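Local coordinates for predicted component of a thermophile-specific DNA repair system, contains a RAMP domain (Methanopyrus kandleri, PDB 4N0L), which probably binds CRISPR RNA as the Csm3 backbone subunit of a type III-A CRISPR interference complex, and carries a bound zinc ion, at residues Thr181-Asn185 and Asp186-Arg190; Pro293-Glu296 and Asp297-Ala301. All coordinates share one frame; numbering follows the deposited sequence.

Overall arrangement
Both interactions are local contacts within single short helices, so neither closes a long loop, and they neither nest nor cross. From the N terminus, the chain first makes strand 7-16 of the antiparallel sheet and later the zinc site. Interaction 1 then falls in helix 181-191, between strands 172-174 and 223-231. Its side chains pack on the loop at S222 and on T306. The chain next runs through strand 268-278 to strand 290-292. Interaction 2 follows at the start of and along helix 295-300, and ties it to R321, R323 and the loop at L308 and L311. Interactions 1 and 2 lie about 20 Å apart, centre to centre, and do not touch.

Interaction 1: Thr181-Asn185 and Asp186-Arg190; sequences TYTVN and DVFER
The Y182 ring lies alongside the D186 side chain and also meets V187. Two aromatic side chains, Y182 and F188, carry most of the apolar contact in this stretch. CE2 of Y182 touches CG2 of V187 at 3.5 Å. Y182 chi1 is 164°, with CG opposite the backbone N, and this carries the ring forward along the helix. The Y182 and D186 side chains point the same way, with ring and carboxylate planes 42° apart and CE1 of Y182 3.5 Å from OD1 of D186. On F188, CG2 of T183 sits over one ring face, 3.7 Å from the centroid and offset toward the rim. This is a CH-pi contact. CG2 of V184 adds a looser touch on the F188 ring. Outside the helix, F188 packs on P194 and S222, and Y182 on T306.

The motif is a helix with a wider pi-type turn at 183-185. It sits in helix 181-191 of this RAMP protein, away from the zinc site. The turn shows in the backbone bonds. O of Y182 accepts N of D186 at 2.8 Å and, weakly, N of V187. O of T183 passes over V187 and takes N of F188 at 2.7 Å, a nearly straight bond.

Charged and polar groups add two further ties. NE of R190 makes a salt bridge to OD2 of D186 at 2.9 Å, though its hydrogen-bond geometry is weak and NH1 and NH2 of R190 are not modelled. OG1 of T183 hydrogen-bonds R223 N and T180 OG1, both outside the two segments.

Interaction 2: Pro293-Glu296 and Asp297-Ala301; sequences PEEE and DKDEA
D297 folds back on E294 at the start of helix 295-300. E294 is the N-cap residue, and its own backbone N is held by the D297 side chain. This is half of a capping-box pattern, the bond from the third residue of the helix back to the N-cap N-H. The N-H of E294 donates a hydrogen bond to OD2 of D297, 2.7 Å from N to OD2. OD2 uses the anti lone pair, the one away from OD1. D297 chi1 is -62°, which puts CG beside the backbone N and turns the carboxylate back toward E294. The other oxygen, OD1, makes salt bridges to R321 and R323. This buried carboxylate therefore has partners on both oxygens, and the arginines probably favour its charged form. E294 OE1 lies 4.5 Å from OD2 of D297, a nearby like charge, and makes a long, weak ion pair with R321.

The backbone bonds build the single short helix. O of E294 takes N of K298 at 3.2 Å, in the carbonyl plane. O of E295 takes N of D299, and more weakly N of K298. O of E296 takes N of E300 at 3.0 Å.

Apolar contact is slight. CB of P293 meets CB of D297 at 4.0 Å. P293 follows a cis peptide bond and packs on L308 and L311. P293 and E294 link strand 290-292 to helix 295-300, away from the zinc site.

K298 runs back beside the first turn. Its extended chain brings CG to 3.5 Å from O of E294. Farther along the same chain, CE of K298 comes within 3.8 Å of O of P293, and NZ hydrogen-bonds the carbonyl O of L311.

Interaction 1: Thr181-Asn185 and Asp186-Arg190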
loop_
_atom_site.group_PDB
_atom_site.type_symbol
_atom_site.label_atom_id
_atom_site.label_comp_id
_atom_site.label_asym_id
_atom_site.label_seq_id
_atom_site.Cartn_x
_atom_site.Cartn_y
_atom_site.Cartn_z
ATOM N N THR A 181 -1.079 -9.072 -21.356
ATOM C CA THR A 181 -1.340 -9.703 -22.647
ATOM C C THR A 181 -1.033 -11.199 -22.600
ATOM O O THR A 181 -1.788 -12.013 -23.134
ATOM C CB THR A 181 -0.514 -9.043 -23.770
ATOM O OG1 THR A 181 -0.955 -7.692 -23.955
ATOM C CG2 THR A 181 -0.672 -9.800 -25.079
ATOM N N TYR A 182 0.070 -11.553 -21.945
ATOM C CA TYR A 182 0.430 -12.953 -21.732
ATOM C C TYR A 182 -0.677 -13.700 -20.990
ATOM O O TYR A 182 -0.990 -14.842 -21.311
ATOM C CB TYR A 182 1.746 -13.059 -20.958
ATOM C CG TYR A 182 1.997 -14.425 -20.353
ATOM C CD1 TYR A 182 2.482 -15.470 -21.129
ATOM C CD2 TYR A 182 1.760 -14.666 -19.004
ATOM C CE1 TYR A 182 2.716 -16.719 -20.583
ATOM C CE2 TYR A 182 1.994 -15.912 -18.448
ATOM C CZ TYR A 182 2.470 -16.935 -19.242
ATOM O OH TYR A 182 2.703 -18.178 -18.695
ATOM N N THR A 183 -1.259 -13.050 -19.991
ATOM C CA THR A 183 -2.302 -13.670 -19.186
ATOM C C THR A 183 -3.560 -13.920 -20.023
ATOM O O THR A 183 -4.220 -14.950 -19.875
ATOM C CB THR A 183 -2.636 -12.802 -17.952
ATOM O OG1 THR A 183 -1.507 -12.779 -17.071
ATOM C CG2 THR A 183 -3.834 -13.350 -17.200
ATOM N N VAL A 184 -3.875 -12.987 -20.916
ATOM C CA VAL A 184 -5.047 -13.114 -21.780
ATOM C C VAL A 184 -4.816 -14.109 -22.920
ATOM O O VAL A 184 -5.656 -14.970 -23.185
ATOM C CB VAL A 184 -5.452 -11.753 -22.378
ATOM C CG1 VAL A 184 -6.603 -11.921 -23.362
ATOM C CG2 VAL A 184 -5.832 -10.781 -21.271
ATOM N N ASN A 185 -3.675 -13.981 -23.593
ATOM C CA ASN A 185 -3.367 -14.799 -24.763
ATOM C C ASN A 185 -2.917 -16.222 -24.429
ATOM O O ASN A 185 -3.066 -17.131 -25.245
ATOM C CB ASN A 185 -2.291 -14.117 -25.611
ATOM C CG ASN A 185 -2.804 -12.882 -26.323
ATOM O OD1 ASN A 185 -3.950 -12.472 -26.135
ATOM N ND2 ASN A 185 -1.956 -12.282 -27.151
ATOM N N ASP A 186 -2.356 -16.413 -23.239
ATOM C CA ASP A 186 -1.777 -17.707 -22.882
ATOM C C ASP A 186 -2.498 -18.367 -21.707
ATOM O O ASP A 186 -3.100 -19.427 -21.867
ATOM C CB ASP A 186 -0.285 -17.547 -22.567
ATOM C CG ASP A 186 0.404 -18.870 -22.290
ATOM O OD1 ASP A 186 1.485 -19.105 -22.869
ATOM O OD2 ASP A 186 -0.126 -19.672 -21.490
ATOM N N VAL A 187 -2.427 -17.751 -20.529
ATOM C CA VAL A 187 -2.985 -18.355 -19.321
ATOM C C VAL A 187 -4.499 -18.539 -19.404
ATOM O O VAL A 187 -5.018 -19.626 -19.138
ATOM C CB VAL A 187 -2.659 -17.519 -18.072
ATOM C CG1 VAL A 187 -3.256 -18.172 -16.833
ATOM C CG2 VAL A 187 -1.158 -17.370 -17.916
ATOM N N PHE A 188 -5.203 -17.476 -19.782
ATOM C CA PHE A 188 -6.654 -17.533 -19.916
ATOM C C PHE A 188 -7.047 -18.483 -21.041
ATOM O O PHE A 188 -8.027 -19.220 -20.931
ATOM C CB PHE A 188 -7.235 -16.141 -20.179
ATOM C CG PHE A 188 -7.283 -15.254 -18.963
ATOM C CD1 PHE A 188 -6.868 -15.720 -17.724
ATOM C CD2 PHE A 188 -7.745 -13.951 -19.060
ATOM C CE1 PHE A 188 -6.916 -14.906 -16.610
ATOM C CE2 PHE A 188 -7.794 -13.128 -17.949
ATOM C CZ PHE A 188 -7.379 -13.606 -16.722
ATOM N N GLU A 189 -6.278 -18.456 -22.123
ATOM C CA GLU A 189 -6.577 -19.264 -23.296
ATOM C C GLU A 189 -6.364 -20.754 -23.020
ATOM O O GLU A 189 -7.167 -21.589 -23.435
ATOM C CB GLU A 189 -5.720 -18.812 -24.475
ATOM C CG GLU A 189 -6.363 -19.040 -25.828
ATOM C CD GLU A 189 -7.653 -18.251 -25.992
ATOM O OE1 GLU A 189 -7.596 -17.003 -25.973
ATOM O OE2 GLU A 189 -8.723 -18.878 -26.147
ATOM N N ARG A 190 -5.282 -21.078 -22.313
ATOM C CA ARG A 190 -4.981 -22.459 -21.938
ATOM C C ARG A 190 -6.097 -23.085 -21.111
ATOM O O ARG A 190 -6.367 -24.280 -21.224
ATOM C CB ARG A 190 -3.675 -22.528 -21.143
ATOM C CG ARG A 190 -2.401 -22.634 -21.968
ATOM C CD ARG A 190 -1.213 -22.923 -21.053
ATOM N NE ARG A 190 0.064 -22.515 -21.638
ATOM C CZ ARG A 190 0.692 -23.179 -22.604
#

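Interaction 2: Pro293-Glu296 and Asp297-Ala301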
loop_
_atom_site.group_PDB
_atom_site.type_symbol
_atom_site.label_atom_id
_atom_site.label_comp_id
_atom_site.label_asym_id
_atom_site.label_seq_id
_atom_site.Cartn_x
_atom_site.Cartn_y
_atom_site.Cartn_z
ATOM N N PRO A 293 10.006 0.403 -19.257
ATOM C CA PRO A 293 10.967 -0.641 -19.618
ATOM C C PRO A 293 11.476 -0.494 -21.050
ATOM O O PRO A 293 10.689 -0.253 -21.965
ATOM C CB PRO A 293 10.151 -1.924 -19.460
ATOM C CG PRO A 293 8.768 -1.506 -19.823
ATOM C CD PRO A 293 8.616 -0.083 -19.331
ATOM N N GLU A 294 12.786 -0.618 -21.234
ATOM C CA GLU A 294 13.363 -0.631 -22.572
ATOM C C GLU A 294 13.347 -2.052 -23.128
ATOM O O GLU A 294 12.991 -2.994 -22.417
ATOM C CB GLU A 294 14.779 -0.059 -22.550
ATOM C CG GLU A 294 14.804 1.453 -22.366
ATOM C CD GLU A 294 16.175 1.984 -21.998
ATOM O OE1 GLU A 294 17.079 1.168 -21.727
ATOM O OE2 GLU A 294 16.345 3.222 -21.977
ATOM N N GLU A 295 13.705 -2.199 -24.401
ATOM C CA GLU A 295 13.711 -3.505 -25.054
ATOM C C GLU A 295 14.563 -4.506 -24.282
ATOM O O GLU A 295 14.195 -5.672 -24.139
ATOM C CB GLU A 295 14.207 -3.395 -26.497
ATOM C CG GLU A 295 13.975 -4.660 -27.313
ATOM C CD GLU A 295 14.479 -4.549 -28.740
ATOM O OE1 GLU A 295 15.308 -3.655 -29.014
ATOM O OE2 GLU A 295 14.043 -5.356 -29.589
ATOM N N GLU A 296 15.710 -4.042 -23.797
ATOM C CA GLU A 296 16.603 -4.874 -23.001
ATOM C C GLU A 296 15.897 -5.418 -21.757
ATOM O O GLU A 296 16.055 -6.588 -21.415
ATOM C CB GLU A 296 17.852 -4.088 -22.599
ATOM C CG GLU A 296 18.835 -4.886 -21.760
ATOM C CD GLU A 296 20.138 -4.149 -21.522
ATOM O OE1 GLU A 296 20.909 -4.583 -20.642
ATOM O OE2 GLU A 296 20.399 -3.148 -22.225
ATOM N N ASP A 297 15.120 -4.565 -21.090
ATOM C CA ASP A 297 14.375 -4.962 -19.894
ATOM C C ASP A 297 13.366 -6.064 -20.202
ATOM O O ASP A 297 13.143 -6.960 -19.387
ATOM C CB ASP A 297 13.641 -3.767 -19.273
ATOM C CG ASP A 297 14.581 -2.669 -18.816
ATOM O OD1 ASP A 297 15.415 -2.925 -17.922
ATOM O OD2 ASP A 297 14.468 -1.539 -19.335
ATOM N N LYS A 298 12.748 -5.980 -21.375
ATOM C CA LYS A 298 11.733 -6.946 -21.791
ATOM C C LYS A 298 12.346 -8.317 -22.070
ATOM O O LYS A 298 11.794 -9.344 -21.675
ATOM C CB LYS A 298 10.988 -6.434 -23.023
ATOM C CG LYS A 298 10.271 -5.113 -22.788
ATOM C CD LYS A 298 9.591 -4.603 -24.045
ATOM C CE LYS A 298 9.071 -3.189 -23.838
ATOM N NZ LYS A 298 8.320 -2.683 -25.018
ATOM N N ASP A 299 13.482 -8.328 -22.763
ATOM C CA ASP A 299 14.211 -9.567 -23.028
ATOM C C ASP A 299 14.695 -10.200 -21.726
ATOM O O ASP A 299 14.643 -11.418 -21.559
ATOM C CB ASP A 299 15.396 -9.318 -23.963
ATOM C CG ASP A 299 14.966 -8.927 -25.366
ATOM O OD1 ASP A 299 13.780 -9.116 -25.707
ATOM O OD2 ASP A 299 15.823 -8.441 -26.135
ATOM N N GLU A 300 15.183 -9.363 -20.815
ATOM C CA GLU A 300 15.656 -9.818 -19.510
ATOM C C GLU A 300 14.543 -10.374 -18.621
ATOM O O GLU A 300 14.788 -11.265 -17.809
ATOM C CB GLU A 300 16.371 -8.680 -18.773
ATOM C CG GLU A 300 17.708 -8.266 -19.377
ATOM C CD GLU A 300 18.794 -9.308 -19.189
ATOM O OE1 GLU A 300 18.608 -10.233 -18.370
ATOM O OE2 GLU A 300 19.837 -9.204 -19.866
ATOM N N ALA A 301 13.323 -9.865 -18.781
ATOM C CA ALA A 301 12.237 -10.190 -17.855
ATOM C C ALA A 301 11.378 -11.359 -18.320
ATOM O O ALA A 301 11.689 -12.507 -17.997
ATOM C CB ALA A 301 11.362 -8.974 -17.632
#